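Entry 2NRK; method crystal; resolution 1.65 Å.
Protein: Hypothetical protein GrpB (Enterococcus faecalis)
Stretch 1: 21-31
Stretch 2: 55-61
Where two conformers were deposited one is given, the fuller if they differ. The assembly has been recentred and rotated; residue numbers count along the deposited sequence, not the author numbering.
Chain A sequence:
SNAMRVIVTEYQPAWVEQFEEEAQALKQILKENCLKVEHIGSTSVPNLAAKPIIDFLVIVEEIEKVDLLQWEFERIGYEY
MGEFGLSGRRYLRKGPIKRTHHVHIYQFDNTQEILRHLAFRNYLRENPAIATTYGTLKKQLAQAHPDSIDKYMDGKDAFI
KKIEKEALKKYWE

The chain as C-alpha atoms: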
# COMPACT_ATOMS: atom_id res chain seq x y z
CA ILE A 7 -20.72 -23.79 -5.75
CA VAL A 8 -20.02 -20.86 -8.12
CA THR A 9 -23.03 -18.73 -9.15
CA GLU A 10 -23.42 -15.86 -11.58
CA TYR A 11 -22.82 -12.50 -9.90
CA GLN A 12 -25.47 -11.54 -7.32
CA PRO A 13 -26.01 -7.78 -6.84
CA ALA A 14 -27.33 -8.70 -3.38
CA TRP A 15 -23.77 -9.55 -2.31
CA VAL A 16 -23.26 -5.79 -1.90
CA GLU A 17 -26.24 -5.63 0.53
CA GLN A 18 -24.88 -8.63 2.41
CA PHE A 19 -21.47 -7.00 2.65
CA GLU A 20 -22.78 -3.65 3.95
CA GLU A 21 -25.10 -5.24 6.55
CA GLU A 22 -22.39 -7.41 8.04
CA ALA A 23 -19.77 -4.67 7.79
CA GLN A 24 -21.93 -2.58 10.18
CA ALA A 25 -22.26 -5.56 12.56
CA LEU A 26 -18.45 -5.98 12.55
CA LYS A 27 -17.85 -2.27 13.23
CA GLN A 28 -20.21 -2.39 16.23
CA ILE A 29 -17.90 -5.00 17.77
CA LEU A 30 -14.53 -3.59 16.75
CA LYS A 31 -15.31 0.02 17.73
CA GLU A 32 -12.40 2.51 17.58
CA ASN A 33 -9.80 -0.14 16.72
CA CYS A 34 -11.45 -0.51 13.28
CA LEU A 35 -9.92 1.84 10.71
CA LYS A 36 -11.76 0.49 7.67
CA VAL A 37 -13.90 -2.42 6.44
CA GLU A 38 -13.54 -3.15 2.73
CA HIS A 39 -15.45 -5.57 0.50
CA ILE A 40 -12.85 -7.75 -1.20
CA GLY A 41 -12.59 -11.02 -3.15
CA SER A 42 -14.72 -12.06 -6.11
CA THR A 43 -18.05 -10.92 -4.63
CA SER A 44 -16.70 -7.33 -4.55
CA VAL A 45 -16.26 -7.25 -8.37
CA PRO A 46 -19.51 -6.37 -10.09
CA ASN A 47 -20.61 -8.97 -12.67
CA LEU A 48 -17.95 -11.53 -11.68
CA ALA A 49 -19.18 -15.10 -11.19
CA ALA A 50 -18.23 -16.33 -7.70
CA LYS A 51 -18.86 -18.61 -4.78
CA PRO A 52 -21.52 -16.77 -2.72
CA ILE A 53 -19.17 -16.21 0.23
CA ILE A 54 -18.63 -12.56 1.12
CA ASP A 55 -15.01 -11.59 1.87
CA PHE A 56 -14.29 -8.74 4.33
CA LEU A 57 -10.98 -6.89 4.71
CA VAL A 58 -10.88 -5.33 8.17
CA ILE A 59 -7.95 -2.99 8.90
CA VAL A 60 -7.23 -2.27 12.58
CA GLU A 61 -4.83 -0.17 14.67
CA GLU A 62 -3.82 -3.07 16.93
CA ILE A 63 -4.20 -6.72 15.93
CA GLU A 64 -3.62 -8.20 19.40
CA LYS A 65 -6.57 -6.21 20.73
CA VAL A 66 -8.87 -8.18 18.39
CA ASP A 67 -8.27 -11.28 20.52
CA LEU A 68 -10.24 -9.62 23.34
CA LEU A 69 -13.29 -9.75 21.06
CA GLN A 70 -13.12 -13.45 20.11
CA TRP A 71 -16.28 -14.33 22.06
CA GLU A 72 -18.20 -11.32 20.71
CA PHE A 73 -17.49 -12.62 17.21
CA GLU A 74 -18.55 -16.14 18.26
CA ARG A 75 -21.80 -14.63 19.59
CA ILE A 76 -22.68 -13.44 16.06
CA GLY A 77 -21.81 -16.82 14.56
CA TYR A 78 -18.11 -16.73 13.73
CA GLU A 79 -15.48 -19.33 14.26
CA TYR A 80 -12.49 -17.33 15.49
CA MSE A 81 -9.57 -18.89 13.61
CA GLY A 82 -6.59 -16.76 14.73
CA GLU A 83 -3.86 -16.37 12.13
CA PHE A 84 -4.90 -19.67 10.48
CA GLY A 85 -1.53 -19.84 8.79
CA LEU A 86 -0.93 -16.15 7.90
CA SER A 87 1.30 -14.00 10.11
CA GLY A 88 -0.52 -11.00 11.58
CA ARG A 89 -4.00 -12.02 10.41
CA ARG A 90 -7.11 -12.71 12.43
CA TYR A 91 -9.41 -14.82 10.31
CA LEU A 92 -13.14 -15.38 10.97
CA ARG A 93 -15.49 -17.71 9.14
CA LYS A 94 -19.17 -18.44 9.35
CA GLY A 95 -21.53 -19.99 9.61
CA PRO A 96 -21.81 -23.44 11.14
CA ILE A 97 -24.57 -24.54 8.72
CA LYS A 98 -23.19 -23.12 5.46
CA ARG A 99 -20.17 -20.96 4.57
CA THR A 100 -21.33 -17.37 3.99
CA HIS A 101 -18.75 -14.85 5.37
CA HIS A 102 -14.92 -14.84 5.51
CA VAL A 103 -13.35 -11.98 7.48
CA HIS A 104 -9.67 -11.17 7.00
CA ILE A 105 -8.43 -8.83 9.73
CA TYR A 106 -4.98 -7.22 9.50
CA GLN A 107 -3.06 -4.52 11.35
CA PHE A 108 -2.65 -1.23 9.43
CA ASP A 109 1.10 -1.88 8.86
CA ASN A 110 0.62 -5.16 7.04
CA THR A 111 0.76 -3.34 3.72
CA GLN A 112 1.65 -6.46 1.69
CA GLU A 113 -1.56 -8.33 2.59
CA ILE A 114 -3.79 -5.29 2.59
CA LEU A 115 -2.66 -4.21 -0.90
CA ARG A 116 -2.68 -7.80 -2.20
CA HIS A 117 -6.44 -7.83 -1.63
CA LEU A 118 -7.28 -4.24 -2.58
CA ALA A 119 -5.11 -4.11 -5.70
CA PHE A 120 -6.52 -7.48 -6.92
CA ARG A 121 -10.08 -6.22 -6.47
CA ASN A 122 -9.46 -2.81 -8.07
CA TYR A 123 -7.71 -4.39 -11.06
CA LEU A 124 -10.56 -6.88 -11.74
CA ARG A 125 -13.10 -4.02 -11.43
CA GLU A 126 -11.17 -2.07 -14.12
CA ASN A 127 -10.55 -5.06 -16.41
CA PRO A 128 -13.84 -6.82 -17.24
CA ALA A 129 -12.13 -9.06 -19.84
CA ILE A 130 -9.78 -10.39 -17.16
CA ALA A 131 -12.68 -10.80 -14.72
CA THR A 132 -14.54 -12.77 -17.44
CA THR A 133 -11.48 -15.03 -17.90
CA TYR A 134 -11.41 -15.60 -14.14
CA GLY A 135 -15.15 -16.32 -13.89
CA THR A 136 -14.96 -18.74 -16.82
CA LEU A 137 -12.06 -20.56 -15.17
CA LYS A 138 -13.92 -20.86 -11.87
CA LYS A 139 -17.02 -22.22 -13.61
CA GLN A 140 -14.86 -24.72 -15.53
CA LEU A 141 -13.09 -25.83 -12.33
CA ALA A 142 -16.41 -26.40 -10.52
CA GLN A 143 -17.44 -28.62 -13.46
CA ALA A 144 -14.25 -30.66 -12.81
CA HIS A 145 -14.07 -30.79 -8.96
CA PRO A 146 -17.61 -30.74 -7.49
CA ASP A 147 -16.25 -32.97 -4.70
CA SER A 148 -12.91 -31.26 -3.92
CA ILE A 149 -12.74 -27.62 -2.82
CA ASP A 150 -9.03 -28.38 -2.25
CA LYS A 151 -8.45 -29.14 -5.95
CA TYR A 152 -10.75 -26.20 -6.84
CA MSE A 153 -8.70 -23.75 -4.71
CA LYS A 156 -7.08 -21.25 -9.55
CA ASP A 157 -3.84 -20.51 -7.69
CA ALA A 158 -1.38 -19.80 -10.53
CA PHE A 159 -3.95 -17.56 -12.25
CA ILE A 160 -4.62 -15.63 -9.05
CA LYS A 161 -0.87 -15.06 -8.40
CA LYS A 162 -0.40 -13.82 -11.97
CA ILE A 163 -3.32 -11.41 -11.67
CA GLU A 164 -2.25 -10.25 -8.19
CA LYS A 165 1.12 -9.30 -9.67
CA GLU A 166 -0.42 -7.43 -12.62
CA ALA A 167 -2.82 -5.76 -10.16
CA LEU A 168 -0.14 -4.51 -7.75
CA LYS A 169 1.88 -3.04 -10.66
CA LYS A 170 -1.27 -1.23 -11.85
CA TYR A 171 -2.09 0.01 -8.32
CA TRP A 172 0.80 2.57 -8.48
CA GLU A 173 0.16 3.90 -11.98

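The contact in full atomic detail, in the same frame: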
# COMPACT_ATOMS: atom_id res chain seq x y z
N GLU A 21 -24.38 -4.89 5.33
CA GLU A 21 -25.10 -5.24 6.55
C GLU A 21 -24.10 -5.82 7.57
O GLU A 21 -24.08 -5.45 8.76
CB GLU A 21 -26.11 -6.31 6.21
CG GLU A 21 -27.03 -6.72 7.34
CD GLU A 21 -28.35 -7.30 6.81
OE1 GLU A 21 -28.90 -6.77 5.80
OE2 GLU A 21 -28.84 -8.28 7.42
N GLU A 22 -23.30 -6.77 7.11
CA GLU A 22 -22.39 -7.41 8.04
C GLU A 22 -21.25 -6.46 8.40
O GLU A 22 -20.70 -6.53 9.51
CB GLU A 22 -21.88 -8.74 7.46
CG GLU A 22 -21.01 -9.57 8.45
CD GLU A 22 -21.82 -10.19 9.61
OE1 GLU A 22 -23.04 -9.88 9.77
OE2 GLU A 22 -21.23 -11.00 10.37
N ALA A 23 -20.85 -5.60 7.47
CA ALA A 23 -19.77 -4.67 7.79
C ALA A 23 -20.17 -3.81 9.01
O ALA A 23 -19.36 -3.54 9.90
CB ALA A 23 -19.39 -3.79 6.59
N GLN A 24 -21.44 -3.39 9.07
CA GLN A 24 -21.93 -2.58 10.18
C GLN A 24 -21.86 -3.40 11.48
O GLN A 24 -21.44 -2.90 12.54
CB GLN A 24 -23.38 -2.15 9.90
CG GLN A 24 -23.82 -0.82 10.52
CD GLN A 24 -25.25 -0.46 10.15
OE1 GLN A 24 -26.14 -1.31 10.20
NE2 GLN A 24 -25.47 0.79 9.76
N ALA A 25 -22.28 -4.66 11.40
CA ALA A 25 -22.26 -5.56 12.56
C ALA A 25 -20.83 -5.69 13.08
O ALA A 25 -20.60 -5.61 14.30
CB ALA A 25 -22.85 -6.93 12.19
N LEU A 26 -19.86 -5.89 12.17
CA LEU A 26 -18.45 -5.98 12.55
C LEU A 26 -17.92 -4.71 13.21
O LEU A 26 -17.24 -4.77 14.25
CB LEU A 26 -17.58 -6.34 11.33
CG LEU A 26 -17.89 -7.73 10.76
CD1 LEU A 26 -17.14 -7.89 9.42
CD2 LEU A 26 -17.46 -8.80 11.75
N LYS A 27 -18.26 -3.55 12.64
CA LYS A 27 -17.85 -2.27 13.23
C LYS A 27 -18.41 -2.07 14.63
O LYS A 27 -17.74 -1.45 15.47
CB LYS A 27 -18.30 -1.13 12.34
CG LYS A 27 -17.50 -1.02 11.05
CD LYS A 27 -18.15 -0.04 10.08
CE LYS A 27 -17.62 -0.26 8.66
NZ LYS A 27 -18.14 0.80 7.73
N GLN A 28 -19.61 -2.58 14.90
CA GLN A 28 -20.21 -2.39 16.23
C GLN A 28 -19.33 -3.08 17.26
O GLN A 28 -19.22 -2.61 18.39
CB GLN A 28 -21.64 -2.96 16.33
CG GLN A 28 -22.71 -2.16 15.58
CD GLN A 28 -24.13 -2.65 15.90
OE1 GLN A 28 -25.04 -1.85 16.19
NE2 GLN A 28 -24.33 -3.97 15.83
N ILE A 29 -18.72 -4.19 16.86
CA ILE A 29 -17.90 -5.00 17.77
C ILE A 29 -16.50 -4.43 17.91
O ILE A 29 -15.97 -4.33 19.02
CB ILE A 29 -17.84 -6.48 17.31
CG1 ILE A 29 -19.22 -7.12 17.47
CG2 ILE A 29 -16.76 -7.27 18.07
CD1 ILE A 29 -19.34 -8.40 16.66
N LEU A 30 -15.92 -4.03 16.77
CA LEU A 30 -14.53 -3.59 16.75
C LEU A 30 -14.31 -2.18 17.29
O LEU A 30 -13.22 -1.84 17.76
CB LEU A 30 -14.02 -3.64 15.31
CG LEU A 30 -13.83 -5.05 14.76
CD1 LEU A 30 -13.85 -4.98 13.26
CD2 LEU A 30 -12.51 -5.59 15.31
N LYS A 31 -15.35 -1.34 17.19
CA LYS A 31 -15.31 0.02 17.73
C LYS A 31 -14.13 0.82 17.16
O LYS A 31 -13.83 0.70 15.96
CB LYS A 31 -15.35 0.02 19.27
CG LYS A 31 -16.62 -0.68 19.80
CD LYS A 31 -16.78 -0.64 21.28
CE LYS A 31 -17.94 -1.57 21.66
NZ LYS A 31 -18.17 -1.57 23.12
N ASP A 55 -16.30 -11.88 1.22
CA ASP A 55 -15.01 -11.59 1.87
C ASP A 55 -14.92 -10.16 2.37
O ASP A 55 -15.20 -9.19 1.59
CB ASP A 55 -13.83 -11.83 0.92
CG ASP A 55 -13.70 -13.28 0.53
OD1 ASP A 55 -13.18 -14.06 1.35
OD2 ASP A 55 -14.15 -13.63 -0.59
N PHE A 56 -14.49 -10.03 3.62
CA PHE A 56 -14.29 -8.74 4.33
C PHE A 56 -12.82 -8.53 4.64
O PHE A 56 -12.14 -9.45 5.14
CB PHE A 56 -15.07 -8.70 5.66
CG PHE A 56 -16.54 -8.91 5.50
CD1 PHE A 56 -17.42 -7.83 5.55
CD2 PHE A 56 -17.06 -10.18 5.28
CE1 PHE A 56 -18.80 -8.00 5.34
CE2 PHE A 56 -18.44 -10.36 5.09
CZ PHE A 56 -19.31 -9.27 5.12
N LEU A 57 -12.33 -7.32 4.31
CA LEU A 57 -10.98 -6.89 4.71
C LEU A 57 -11.17 -5.87 5.82
O LEU A 57 -11.79 -4.84 5.61
CB LEU A 57 -10.23 -6.27 3.53
CG LEU A 57 -8.83 -5.67 3.86
CD1 LEU A 57 -7.88 -6.73 4.45
CD2 LEU A 57 -8.19 -5.06 2.61
N VAL A 58 -10.73 -6.22 7.01
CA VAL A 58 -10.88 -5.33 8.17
C VAL A 58 -9.46 -4.87 8.56
O VAL A 58 -8.59 -5.70 8.85
CB VAL A 58 -11.55 -6.08 9.35
CG1 VAL A 58 -11.63 -5.17 10.54
CG2 VAL A 58 -12.94 -6.57 8.97
N ILE A 59 -9.27 -3.56 8.60
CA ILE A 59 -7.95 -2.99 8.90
C ILE A 59 -8.06 -2.34 10.27
O ILE A 59 -8.95 -1.50 10.49
CB ILE A 59 -7.56 -1.94 7.82
CG1 ILE A 59 -7.58 -2.61 6.44
CG2 ILE A 59 -6.22 -1.36 8.17
CD1 ILE A 59 -7.45 -1.57 5.30
N VAL A 60 -7.18 -2.74 11.19
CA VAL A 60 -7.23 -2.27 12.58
C VAL A 60 -5.94 -1.60 13.03
O VAL A 60 -4.87 -1.81 12.42
CB VAL A 60 -7.55 -3.46 13.58
CG1 VAL A 60 -8.92 -4.06 13.25
CG2 VAL A 60 -6.43 -4.54 13.55
N GLU A 61 -6.02 -0.81 14.10
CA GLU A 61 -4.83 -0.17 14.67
C GLU A 61 -3.93 -1.18 15.36
O GLU A 61 -2.70 -1.10 15.23
CB GLU A 61 -5.24 0.94 15.64
CG GLU A 61 -5.92 2.08 14.92
CD GLU A 61 -5.95 3.38 15.74
OE1 GLU A 61 -4.97 3.70 16.46
OE2 GLU A 61 -6.99 4.07 15.62

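A helix packed on a strand illustrates how two different repeats can be brought into step, and GrpB offers a compact example. A strand turns alternate side chains to the same side, whereas a helix returns to one side every three or four residues. Here Phe56, Val58 and Val60 point their CA-to-CB bonds toward the helix, while Leu57 and Ile59, although buried, lie out of its reach. The helix answers with Glu22, Leu26 and Leu30, spaced four apart, and with Ala23 set sideways. Because the two N-to-C directions diverge by only 34°, the partners advance together, Ala23 lying nearest Phe56, Leu26 nearest Val58 and Leu30 nearest Val60 by CA position.

The largest bump is the Phe56 ring, which reaches the first turn of this helical segment. There it meets backbone as well as side chain: Phe56 CE1 lies 3.8 Å from Ala23 N, and Phe56 CZ lies 3.5 Å from Glu22 CB. Beside the small Ala23 methyl the ring lies close to the main chain, with Ala23 CB 4.4 Å from Phe56 CE1. Glu22 contributes its aliphatic base, while its carboxylate end leads away and its OE2 is hydrogen-bonded elsewhere in the structure. One turn on, Leu26 CD1 occupies the step between ring and valine, 3.9 Å from Phe56 CD1 and 4.4 Å from Val58 CG2.

Leu30 spans the next step. Its CD1 packs tightly on Val58 CG1 at 3.5 Å, and its CD2 approaches Val60 CG1 more loosely, at 4.4 Å. Val58 is thus shared, its CG2 meeting Leu26 and its CG1 meeting Leu30. No hydrogen bond crosses the contact; 253 Å² is buried between the stretches, both sides summed, and the contacts are van der Waals packing, with large and small side chains together bridging axes 10.2 Å apart at closest approach.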